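PDB 2QGM: succinoglycan biosynthesis protein from Bacillus cereus ATCC 14579, which is of unproven function but belongs to the erythromycin esterase family and probably acts as a hydrolase of the Ere-like type. Local coordinates for residues 121-132 against 147-155; 254-265 against 288-297. All coordinates share one frame; numbering follows the deposited sequence.

Contact 1. Residues 121-132 against 147-155; sequences LNEYIQTGKGNP and AMIEWMKDY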
loop_
_atom_site.group_PDB
_atom_site.type_symbol
_atom_site.label_atom_id
_atom_site.label_comp_id
_atom_site.label_asym_id
_atom_site.label_seq_id
_atom_site.Cartn_x
_atom_site.Cartn_y
_atom_site.Cartn_z
ATOM N N LEU A 121 8.668 11.399 -5.528
ATOM C CA LEU A 121 9.483 10.259 -5.110
ATOM C C LEU A 121 9.999 9.546 -6.349
ATOM O O LEU A 121 11.128 9.044 -6.358
ATOM C CB LEU A 121 8.666 9.299 -4.239
ATOM C CG LEU A 121 8.566 9.782 -2.788
ATOM C CD1 LEU A 121 7.388 9.124 -2.082
ATOM C CD2 LEU A 121 9.874 9.487 -2.076
ATOM N N ASN A 122 9.187 9.508 -7.401
ATOM C CA ASN A 122 9.632 8.844 -8.615
ATOM C C ASN A 122 10.766 9.659 -9.214
ATOM O O ASN A 122 11.758 9.104 -9.668
ATOM C CB ASN A 122 8.496 8.678 -9.631
ATOM C CG ASN A 122 8.811 7.620 -10.676
ATOM O OD1 ASN A 122 9.567 6.683 -10.413
ATOM N ND2 ASN A 122 8.221 7.753 -11.860
ATOM N N GLU A 123 10.639 10.982 -9.194
ATOM C CA GLU A 123 11.699 11.826 -9.733
ATOM C C GLU A 123 12.967 11.589 -8.921
ATOM O O GLU A 123 14.067 11.553 -9.473
ATOM C CB GLU A 123 11.305 13.303 -9.663
ATOM C CG GLU A 123 12.305 14.228 -10.338
ATOM C CD GLU A 123 11.865 15.679 -10.324
ATOM O OE1 GLU A 123 10.674 15.937 -10.600
ATOM O OE2 GLU A 123 12.706 16.562 -10.034
ATOM N N TYR A 124 12.812 11.418 -7.610
ATOM C CA TYR A 124 13.957 11.162 -6.743
ATOM C C TYR A 124 14.678 9.868 -7.116
ATOM O O TYR A 124 15.911 9.844 -7.235
ATOM C CB TYR A 124 13.538 11.054 -5.276
ATOM C CG TYR A 124 14.728 10.792 -4.376
ATOM C CD1 TYR A 124 15.630 11.805 -4.084
ATOM C CD2 TYR A 124 15.002 9.511 -3.896
ATOM C CE1 TYR A 124 16.776 11.560 -3.342
ATOM C CE2 TYR A 124 16.158 9.250 -3.154
ATOM C CZ TYR A 124 17.041 10.288 -2.879
ATOM O OH TYR A 124 18.189 10.077 -2.143
ATOM N N ILE A 125 13.919 8.785 -7.280
ATOM C CA ILE A 125 14.546 7.509 -7.609
ATOM C C ILE A 125 15.021 7.408 -9.062
ATOM O O ILE A 125 15.723 6.463 -9.408
ATOM C CB ILE A 125 13.622 6.297 -7.260
ATOM C CG1 ILE A 125 12.387 6.261 -8.157
ATOM C CG2 ILE A 125 13.204 6.375 -5.798
ATOM C CD1 ILE A 125 11.692 4.903 -8.129
ATOM N N GLN A 126 14.655 8.373 -9.903
ATOM C CA GLN A 126 15.104 8.363 -11.298
ATOM C C GLN A 126 16.331 9.263 -11.480
ATOM O O GLN A 126 17.255 8.910 -12.205
ATOM C CB GLN A 126 14.011 8.865 -12.252
ATOM C CG GLN A 126 12.686 8.146 -12.148
ATOM C CD GLN A 126 12.745 6.685 -12.544
ATOM O OE1 GLN A 126 11.873 5.905 -12.165
ATOM N NE2 GLN A 126 13.759 6.308 -13.321
ATOM N N THR A 127 16.342 10.411 -10.803
ATOM C CA THR A 127 17.430 11.372 -10.949
ATOM C C THR A 127 18.202 11.743 -9.686
ATOM O O THR A 127 19.270 12.352 -9.772
ATOM C CB THR A 127 16.907 12.673 -11.578
ATOM O OG1 THR A 127 15.961 13.288 -10.697
ATOM C CG2 THR A 127 16.226 12.376 -12.905
ATOM N N GLY A 128 17.667 11.397 -8.521
ATOM C CA GLY A 128 18.341 11.725 -7.275
ATOM C C GLY A 128 18.085 13.156 -6.831
ATOM O O GLY A 128 18.780 13.677 -5.962
ATOM N N LYS A 129 17.087 13.793 -7.435
ATOM C CA LYS A 129 16.726 15.170 -7.096
ATOM C C LYS A 129 15.628 15.182 -6.033
ATOM O O LYS A 129 14.650 14.440 -6.132
ATOM C CB LYS A 129 16.243 15.915 -8.349
ATOM C CG LYS A 129 15.854 17.379 -8.129
ATOM C CD LYS A 129 15.581 18.085 -9.461
ATOM C CE LYS A 129 15.359 19.590 -9.293
ATOM N NZ LYS A 129 14.122 19.929 -8.525
ATOM N N GLY A 130 15.806 16.014 -5.009
ATOM C CA GLY A 130 14.815 16.108 -3.945
ATOM C C GLY A 130 15.196 15.438 -2.641
ATOM O O GLY A 130 16.218 14.759 -2.549
ATOM N N ASN A 131 14.356 15.637 -1.629
ATOM C CA ASN A 131 14.552 15.066 -0.302
ATOM C C ASN A 131 13.342 14.190 -0.009
ATOM O O ASN A 131 12.260 14.703 0.296
ATOM C CB ASN A 131 14.623 16.182 0.742
ATOM C CG ASN A 131 15.638 17.247 0.389
ATOM O OD1 ASN A 131 15.663 18.326 0.989
ATOM N ND2 ASN A 131 16.487 16.950 -0.588
ATOM N N PRO A 132 13.505 12.862 -0.093
ATOM C CA PRO A 132 12.397 11.941 0.165
ATOM C C PRO A 132 11.642 12.248 1.455
ATOM O O PRO A 132 10.421 12.116 1.509
ATOM C CB PRO A 132 13.084 10.576 0.196
ATOM C CG PRO A 132 14.227 10.756 -0.745
ATOM C CD PRO A 132 14.751 12.120 -0.354
ATOM N N ALA A 147 15.437 4.411 3.831
ATOM C CA ALA A 147 16.551 3.555 3.437
ATOM C C ALA A 147 16.164 2.780 2.182
ATOM O O ALA A 147 16.997 2.559 1.308
ATOM C CB ALA A 147 16.904 2.588 4.560
HETATM N N MSE A 148 14.898 2.382 2.087
HETATM C CA MSE A 148 14.426 1.644 0.916
HETATM C C MSE A 148 14.384 2.560 -0.298
HETATM O O MSE A 148 14.808 2.172 -1.379
HETATM C CB MSE A 148 13.039 1.048 1.169
HETATM C CG MSE A 148 12.381 0.405 -0.052
HETATM SE SE MSE A 148 10.633 -0.257 0.386
HETATM C CE MSE A 148 9.726 1.415 0.708
ATOM N N ILE A 149 13.886 3.779 -0.113
ATOM C CA ILE A 149 13.807 4.720 -1.211
ATOM C C ILE A 149 15.203 4.995 -1.771
ATOM O O ILE A 149 15.381 5.125 -2.980
ATOM C CB ILE A 149 13.135 6.027 -0.752
ATOM C CG1 ILE A 149 11.706 5.721 -0.305
ATOM C CG2 ILE A 149 13.167 7.065 -1.872
ATOM C CD1 ILE A 149 10.951 6.895 0.270
ATOM N N GLU A 150 16.197 5.061 -0.893
ATOM C CA GLU A 150 17.561 5.296 -1.346
ATOM C C GLU A 150 18.062 4.105 -2.162
ATOM O O GLU A 150 18.726 4.284 -3.180
ATOM C CB GLU A 150 18.475 5.560 -0.154
ATOM C CG GLU A 150 18.124 6.857 0.554
ATOM C CD GLU A 150 18.966 7.086 1.781
ATOM O OE1 GLU A 150 19.106 6.135 2.578
ATOM O OE2 GLU A 150 19.481 8.212 1.953
ATOM N N TRP A 151 17.734 2.895 -1.722
ATOM C CA TRP A 151 18.138 1.710 -2.469
ATOM C C TRP A 151 17.525 1.740 -3.868
ATOM O O TRP A 151 18.169 1.391 -4.858
ATOM C CB TRP A 151 17.686 0.430 -1.765
ATOM C CG TRP A 151 17.826 -0.755 -2.663
ATOM C CD1 TRP A 151 18.985 -1.356 -3.043
ATOM C CD2 TRP A 151 16.777 -1.390 -3.412
ATOM N NE1 TRP A 151 18.732 -2.321 -3.989
ATOM C CE2 TRP A 151 17.384 -2.361 -4.233
ATOM C CE3 TRP A 151 15.387 -1.227 -3.470
ATOM C CZ2 TRP A 151 16.649 -3.168 -5.109
ATOM C CZ3 TRP A 151 14.655 -2.032 -4.343
ATOM C CH2 TRP A 151 15.292 -2.987 -5.148
HETATM N N MSE A 152 16.265 2.147 -3.951
HETATM C CA MSE A 152 15.583 2.217 -5.243
HETATM C C MSE A 152 16.338 3.165 -6.181
HETATM O O MSE A 152 16.516 2.878 -7.370
HETATM C CB MSE A 152 14.140 2.698 -5.053
HETATM C CG MSE A 152 13.270 1.729 -4.266
HETATM SE SE MSE A 152 11.439 2.303 -4.160
HETATM C CE MSE A 152 10.676 0.624 -3.554
ATOM N N LYS A 153 16.789 4.295 -5.637
ATOM C CA LYS A 153 17.543 5.267 -6.424
ATOM C C LYS A 153 18.850 4.595 -6.879
ATOM O O LYS A 153 19.243 4.714 -8.041
ATOM C CB LYS A 153 17.854 6.503 -5.574
ATOM C CG LYS A 153 18.573 7.607 -6.329
ATOM C CD LYS A 153 19.054 8.719 -5.400
ATOM C CE LYS A 153 20.200 8.253 -4.515
ATOM N NZ LYS A 153 20.684 9.336 -3.604
ATOM N N ASP A 154 19.506 3.873 -5.970
ATOM C CA ASP A 154 20.759 3.184 -6.310
ATOM C C ASP A 154 20.532 2.151 -7.411
ATOM O O ASP A 154 21.316 2.068 -8.353
ATOM C CB ASP A 154 21.366 2.471 -5.094
ATOM C CG ASP A 154 21.834 3.428 -4.014
ATOM O OD1 ASP A 154 22.089 4.615 -4.320
ATOM O OD2 ASP A 154 21.959 2.982 -2.852
ATOM N N TYR A 155 19.465 1.364 -7.284
ATOM C CA TYR A 155 19.152 0.339 -8.276
ATOM C C TYR A 155 18.980 1.000 -9.649
ATOM O O TYR A 155 19.560 0.556 -10.640
ATOM C CB TYR A 155 17.870 -0.423 -7.884
ATOM C CG TYR A 155 17.500 -1.554 -8.838
ATOM C CD1 TYR A 155 18.028 -2.840 -8.683
ATOM C CD2 TYR A 155 16.668 -1.321 -9.935
ATOM C CE1 TYR A 155 17.740 -3.857 -9.606
ATOM C CE2 TYR A 155 16.374 -2.332 -10.859
ATOM C CZ TYR A 155 16.913 -3.593 -10.688
ATOM O OH TYR A 155 16.629 -4.580 -11.607
HETATM O O HOH W 1 18.451 6.649 -9.887
HETATM O O HOH W 2 19.827 11.884 -4.221
#

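Contact 2. Residues 254-265 against 288-297; sequences IWAKATASAIEK and DHAMWAQETF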
loop_
_atom_site.group_PDB
_atom_site.type_symbol
_atom_site.label_atom_id
_atom_site.label_comp_id
_atom_site.label_asym_id
_atom_site.label_seq_id
_atom_site.Cartn_x
_atom_site.Cartn_y
_atom_site.Cartn_z
ATOM N N ILE A 254 2.313 10.415 -20.830
ATOM C CA ILE A 254 1.754 9.361 -19.982
ATOM C C ILE A 254 1.446 9.868 -18.580
ATOM O O ILE A 254 0.342 9.676 -18.072
ATOM C CB ILE A 254 2.720 8.172 -19.838
ATOM C CG1 ILE A 254 2.988 7.546 -21.212
ATOM C CG2 ILE A 254 2.124 7.129 -18.900
ATOM C CD1 ILE A 254 1.755 6.967 -21.861
ATOM N N TRP A 255 2.419 10.518 -17.952
ATOM C CA TRP A 255 2.212 11.005 -16.596
ATOM C C TRP A 255 1.276 12.203 -16.516
ATOM O O TRP A 255 0.611 12.394 -15.506
ATOM C CB TRP A 255 3.551 11.326 -15.927
ATOM C CG TRP A 255 4.314 10.104 -15.516
ATOM C CD1 TRP A 255 5.401 9.561 -16.149
ATOM C CD2 TRP A 255 4.032 9.241 -14.400
ATOM N NE1 TRP A 255 5.805 8.416 -15.497
ATOM C CE2 TRP A 255 4.985 8.201 -14.421
ATOM C CE3 TRP A 255 3.068 9.253 -13.385
ATOM C CZ2 TRP A 255 5.004 7.176 -13.470
ATOM C CZ3 TRP A 255 3.078 8.230 -12.432
ATOM C CH2 TRP A 255 4.047 7.205 -12.483
ATOM N N ALA A 256 1.219 13.009 -17.571
ATOM C CA ALA A 256 0.320 14.161 -17.574
ATOM C C ALA A 256 -1.119 13.652 -17.646
ATOM O O ALA A 256 -1.992 14.114 -16.902
ATOM C CB ALA A 256 0.619 15.065 -18.760
ATOM N N LYS A 257 -1.367 12.704 -18.545
ATOM C CA LYS A 257 -2.700 12.127 -18.687
ATOM C C LYS A 257 -3.123 11.456 -17.378
ATOM O O LYS A 257 -4.250 11.631 -16.907
ATOM C CB LYS A 257 -2.715 11.088 -19.816
ATOM C CG LYS A 257 -4.026 10.311 -19.938
ATOM C CD LYS A 257 -3.969 9.266 -21.062
ATOM C CE LYS A 257 -5.321 8.572 -21.223
ATOM N NZ LYS A 257 -5.345 7.579 -22.341
ATOM N N ALA A 258 -2.207 10.695 -16.787
ATOM C CA ALA A 258 -2.483 9.980 -15.542
ATOM C C ALA A 258 -2.804 10.930 -14.403
ATOM O O ALA A 258 -3.694 10.658 -13.597
ATOM C CB ALA A 258 -1.294 9.104 -15.165
ATOM N N THR A 259 -2.070 12.037 -14.333
ATOM C CA THR A 259 -2.298 13.031 -13.295
ATOM C C THR A 259 -3.653 13.703 -13.495
ATOM O O THR A 259 -4.391 13.917 -12.534
ATOM C CB THR A 259 -1.191 14.094 -13.303
ATOM O OG1 THR A 259 0.076 13.450 -13.119
ATOM C CG2 THR A 259 -1.408 15.101 -12.182
ATOM N N ALA A 260 -3.986 14.044 -14.736
ATOM C CA ALA A 260 -5.280 14.677 -15.004
ATOM C C ALA A 260 -6.395 13.735 -14.556
ATOM O O ALA A 260 -7.433 14.171 -14.044
ATOM C CB ALA A 260 -5.426 14.993 -16.485
ATOM N N SER A 261 -6.173 12.439 -14.753
ATOM C CA SER A 261 -7.140 11.436 -14.340
ATOM C C SER A 261 -7.199 11.345 -12.818
ATOM O O SER A 261 -8.262 11.101 -12.256
ATOM C CB SER A 261 -6.786 10.061 -14.938
ATOM O OG SER A 261 -7.177 9.967 -16.295
ATOM N N ALA A 262 -6.065 11.538 -12.144
ATOM C CA ALA A 262 -6.047 11.471 -10.685
ATOM C C ALA A 262 -6.825 12.651 -10.112
ATOM O O ALA A 262 -7.475 12.546 -9.070
ATOM C CB ALA A 262 -4.610 11.482 -10.175
ATOM N N ILE A 263 -6.759 13.777 -10.807
ATOM C CA ILE A 263 -7.472 14.966 -10.381
ATOM C C ILE A 263 -8.975 14.729 -10.563
ATOM O O ILE A 263 -9.778 15.115 -9.712
ATOM C CB ILE A 263 -6.986 16.187 -11.179
ATOM C CG1 ILE A 263 -5.541 16.498 -10.761
ATOM C CG2 ILE A 263 -7.905 17.382 -10.943
ATOM C CD1 ILE A 263 -4.810 17.495 -11.640
ATOM N N GLU A 264 -9.356 14.077 -11.662
ATOM C CA GLU A 264 -10.768 13.773 -11.891
ATOM C C GLU A 264 -11.237 12.815 -10.798
ATOM O O GLU A 264 -12.295 13.012 -10.200
ATOM C CB GLU A 264 -10.984 13.116 -13.256
ATOM C CG GLU A 264 -12.457 12.844 -13.568
ATOM C CD GLU A 264 -12.656 12.079 -14.864
ATOM O OE1 GLU A 264 -11.956 12.394 -15.843
ATOM O OE2 GLU A 264 -13.517 11.175 -14.909
ATOM N N LYS A 265 -10.446 11.776 -10.534
ATOM C CA LYS A 265 -10.789 10.803 -9.499
ATOM C C LYS A 265 -11.020 11.489 -8.155
ATOM O O LYS A 265 -11.990 11.203 -7.466
ATOM C CB LYS A 265 -9.669 9.759 -9.344
ATOM C CG LYS A 265 -9.528 8.791 -10.509
ATOM C CD LYS A 265 -8.439 7.760 -10.223
ATOM C CE LYS A 265 -8.310 6.727 -11.335
ATOM N NZ LYS A 265 -7.906 7.319 -12.632
ATOM N N ASP A 288 -7.395 1.034 -9.212
ATOM C CA ASP A 288 -7.237 1.529 -10.574
ATOM C C ASP A 288 -5.803 1.995 -10.802
ATOM O O ASP A 288 -5.190 1.673 -11.816
ATOM C CB ASP A 288 -8.181 2.706 -10.846
ATOM C CG ASP A 288 -9.638 2.291 -10.927
ATOM O OD1 ASP A 288 -9.928 1.087 -11.124
ATOM O OD2 ASP A 288 -10.494 3.188 -10.800
ATOM N N HIS A 289 -5.268 2.756 -9.857
ATOM C CA HIS A 289 -3.906 3.243 -10.013
ATOM C C HIS A 289 -2.886 2.111 -10.070
ATOM O O HIS A 289 -1.951 2.160 -10.870
ATOM C CB HIS A 289 -3.565 4.227 -8.896
ATOM C CG HIS A 289 -4.121 5.599 -9.129
ATOM N ND1 HIS A 289 -4.329 6.503 -8.109
ATOM C CD2 HIS A 289 -4.496 6.226 -10.269
ATOM C CE1 HIS A 289 -4.808 7.627 -8.611
ATOM N NE2 HIS A 289 -4.919 7.487 -9.920
ATOM N N ALA A 290 -3.074 1.084 -9.248
ATOM C CA ALA A 290 -2.150 -0.048 -9.251
ATOM C C ALA A 290 -2.154 -0.745 -10.613
ATOM O O ALA A 290 -1.096 -1.087 -11.153
ATOM C CB ALA A 290 -2.533 -1.023 -8.167
HETATM N N MSE A 291 -3.348 -0.954 -11.162
HETATM C CA MSE A 291 -3.488 -1.596 -12.460
HETATM C C MSE A 291 -3.036 -0.680 -13.584
HETATM O O MSE A 291 -2.539 -1.148 -14.602
HETATM C CB MSE A 291 -4.935 -2.059 -12.658
HETATM C CG MSE A 291 -5.234 -3.254 -11.757
HETATM SE SE MSE A 291 -7.006 -4.014 -11.888
HETATM C CE MSE A 291 -6.959 -4.575 -13.742
ATOM N N TRP A 292 -3.191 0.627 -13.403
ATOM C CA TRP A 292 -2.743 1.553 -14.430
ATOM C C TRP A 292 -1.221 1.421 -14.563
ATOM O O TRP A 292 -0.674 1.460 -15.658
ATOM C CB TRP A 292 -3.095 2.997 -14.064
ATOM C CG TRP A 292 -2.344 3.997 -14.888
ATOM C CD1 TRP A 292 -2.657 4.435 -16.143
ATOM C CD2 TRP A 292 -1.115 4.636 -14.533
ATOM N NE1 TRP A 292 -1.696 5.310 -16.592
ATOM C CE2 TRP A 292 -0.731 5.450 -15.618
ATOM C CE3 TRP A 292 -0.293 4.599 -13.396
ATOM C CZ2 TRP A 292 0.438 6.221 -15.610
ATOM C CZ3 TRP A 292 0.869 5.365 -13.383
ATOM C CH2 TRP A 292 1.222 6.165 -14.485
ATOM N N ALA A 293 -0.544 1.258 -13.433
ATOM C CA ALA A 293 0.900 1.139 -13.442
ATOM C C ALA A 293 1.347 -0.104 -14.206
ATOM O O ALA A 293 2.296 -0.054 -14.996
ATOM C CB ALA A 293 1.431 1.091 -12.019
ATOM N N GLN A 294 0.664 -1.216 -13.963
ATOM C CA GLN A 294 1.002 -2.476 -14.612
ATOM C C GLN A 294 0.770 -2.418 -16.116
ATOM O O GLN A 294 1.631 -2.807 -16.901
ATOM C CB GLN A 294 0.166 -3.611 -14.025
ATOM C CG GLN A 294 0.394 -4.963 -14.680
ATOM C CD GLN A 294 1.832 -5.437 -14.579
ATOM O OE1 GLN A 294 2.509 -5.211 -13.574
ATOM N NE2 GLN A 294 2.301 -6.109 -15.621
ATOM N N GLU A 295 -0.391 -1.918 -16.520
ATOM C CA GLU A 295 -0.707 -1.859 -17.940
ATOM C C GLU A 295 0.109 -0.833 -18.713
ATOM O O GLU A 295 0.298 -0.968 -19.919
ATOM C CB GLU A 295 -2.196 -1.583 -18.151
ATOM C CG GLU A 295 -2.690 -0.269 -17.597
ATOM C CD GLU A 295 -4.156 -0.011 -17.919
ATOM O OE1 GLU A 295 -4.468 0.279 -19.096
ATOM O OE2 GLU A 295 -4.991 -0.112 -16.997
ATOM N N THR A 296 0.611 0.180 -18.019
ATOM C CA THR A 296 1.388 1.223 -18.676
ATOM C C THR A 296 2.873 0.923 -18.785
ATOM O O THR A 296 3.479 1.128 -19.837
ATOM C CB THR A 296 1.219 2.566 -17.945
ATOM O OG1 THR A 296 -0.175 2.892 -17.874
ATOM C CG2 THR A 296 1.955 3.675 -18.694
ATOM N N PHE A 297 3.453 0.414 -17.708
ATOM C CA PHE A 297 4.887 0.148 -17.681
ATOM C C PHE A 297 5.286 -1.318 -17.836
ATOM O O PHE A 297 6.449 -1.622 -18.091
ATOM C CB PHE A 297 5.457 0.723 -16.388
ATOM C CG PHE A 297 5.242 2.207 -16.256
ATOM C CD1 PHE A 297 5.862 3.092 -17.140
ATOM C CD2 PHE A 297 4.398 2.724 -15.271
ATOM C CE1 PHE A 297 5.646 4.466 -17.049
ATOM C CE2 PHE A 297 4.174 4.100 -15.171
ATOM C CZ PHE A 297 4.798 4.976 -16.062
HETATM O O HOH W 3 -1.518 7.559 -18.742
HETATM O O HOH W 4 -5.063 8.400 -12.559
#

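Contact 1. Residues 121-132 against 147-155
Lys153 lies along the C-terminal end of helix 115-127, and its length and flexibility suit it to a place where carbon must pack before a charge is delivered. CG leaves anti to the backbone N (chi1 -177°) and the chain runs on until chi3 (70°), which leaves the extended form and brings the amine to the phenol oxygen of Tyr124. CD fits into the corner between Tyr124 and Gly128, 3.6 Å from Tyr124 CZ and as close to Gly128 CA. NZ then donates to Tyr124 OH at 3.0 Å and to a water that in turn donates to Gly128 O, so the ammonium is held by side chain and helix end together. Gly128 has positive phi just after the helix, a conformation that glycine adopts readily.

Ile149 fills the apolar part of the interface. Its two branches divide the work: CG2 meets Tyr124 CD2 at 3.7 Å and also touches Pro132, while CD1 reaches Leu121 CD2. The rigid ring of Pro132 lies over one face of the tyrosine, with CG 3.3 Å above its plane.

Ile125 has CG2 at 3.9 Å from Met152 CB, and the same methyl touches Ile149. At this level the backbones come close, Ile125 CA lying 3.9 Å from Lys153 CA, and a water within hydrogen-bonding distance of Ile125 O and Lys153 O bridges the two helices, though it may not give a proton to both at once. Leu136 and Phe167 continue the apolar layer. The segment axes approach to 7.6 Å at 47°, a close helix-helix packing beside the edge strand 166-171 of the main sheet.

Contact 2. Residues 254-265 against 288-297
Trp292 points from helix 276-297 toward helix 253-269, and its long flat indole suits a gap where the segment axes come no nearer than 12.3 Å. From CB, CG departs anti to the backbone N (chi1 165°), which sends the indole across the gap. NE1 donates to a water that itself donates to Ile254 O, bringing the polar edge of the ring to the facing backbone. Farther out, CZ2 meets Ala258 CB at 3.4 Å; the small methyl lies over one face of the indole, and Thr296 OG1 is over the other. The same CZ2 touches Ile254 CG2. At the tip, CH2 comes 3.5 Å from Trp255 CZ3, where the edge of Trp292 meets the face of Trp255, the planes at 70°. Phe297 completes the aromatic cluster, its CZ 3.4 Å from Trp255 CZ2.

Toward the other end, Lys265 CD passes His289 NE2 at 3.5 Å. One water joins Lys265 NZ, His289 NE2 and Ala258 O, while His289 ND1 bonds to Leu170 O and Asp288 pairs with Arg331. The helices run nearly antiparallel, at 168°. Trp115 of helix 115-127 packs on Ala258, Ala262 and His289, and strand 166-171 touches both helices through Trp255, Ala290 and Ala293.

Contact 1 closes before contact 2 opens along the chain, and their centres lie about 20 Å apart. Helix 115-127 joins them: its C-terminal part is one side of contact 1, packed on helix 143-157, and its first residue, Trp115, packs on both helices of contact 2. The two also touch directly, Asn122 ND2 lying 3.6 Å from Trp255 CZ2. Strand 166-171, an outermost strand of the mixed eight-stranded sheet, is a second common neighbour, with Phe167 against contact 1 and Ile168 and Leu170 against contact 2. Both contacts thus pack helices beside the same outermost strand of the sheet, in a region assigned to the erythromycin esterase family.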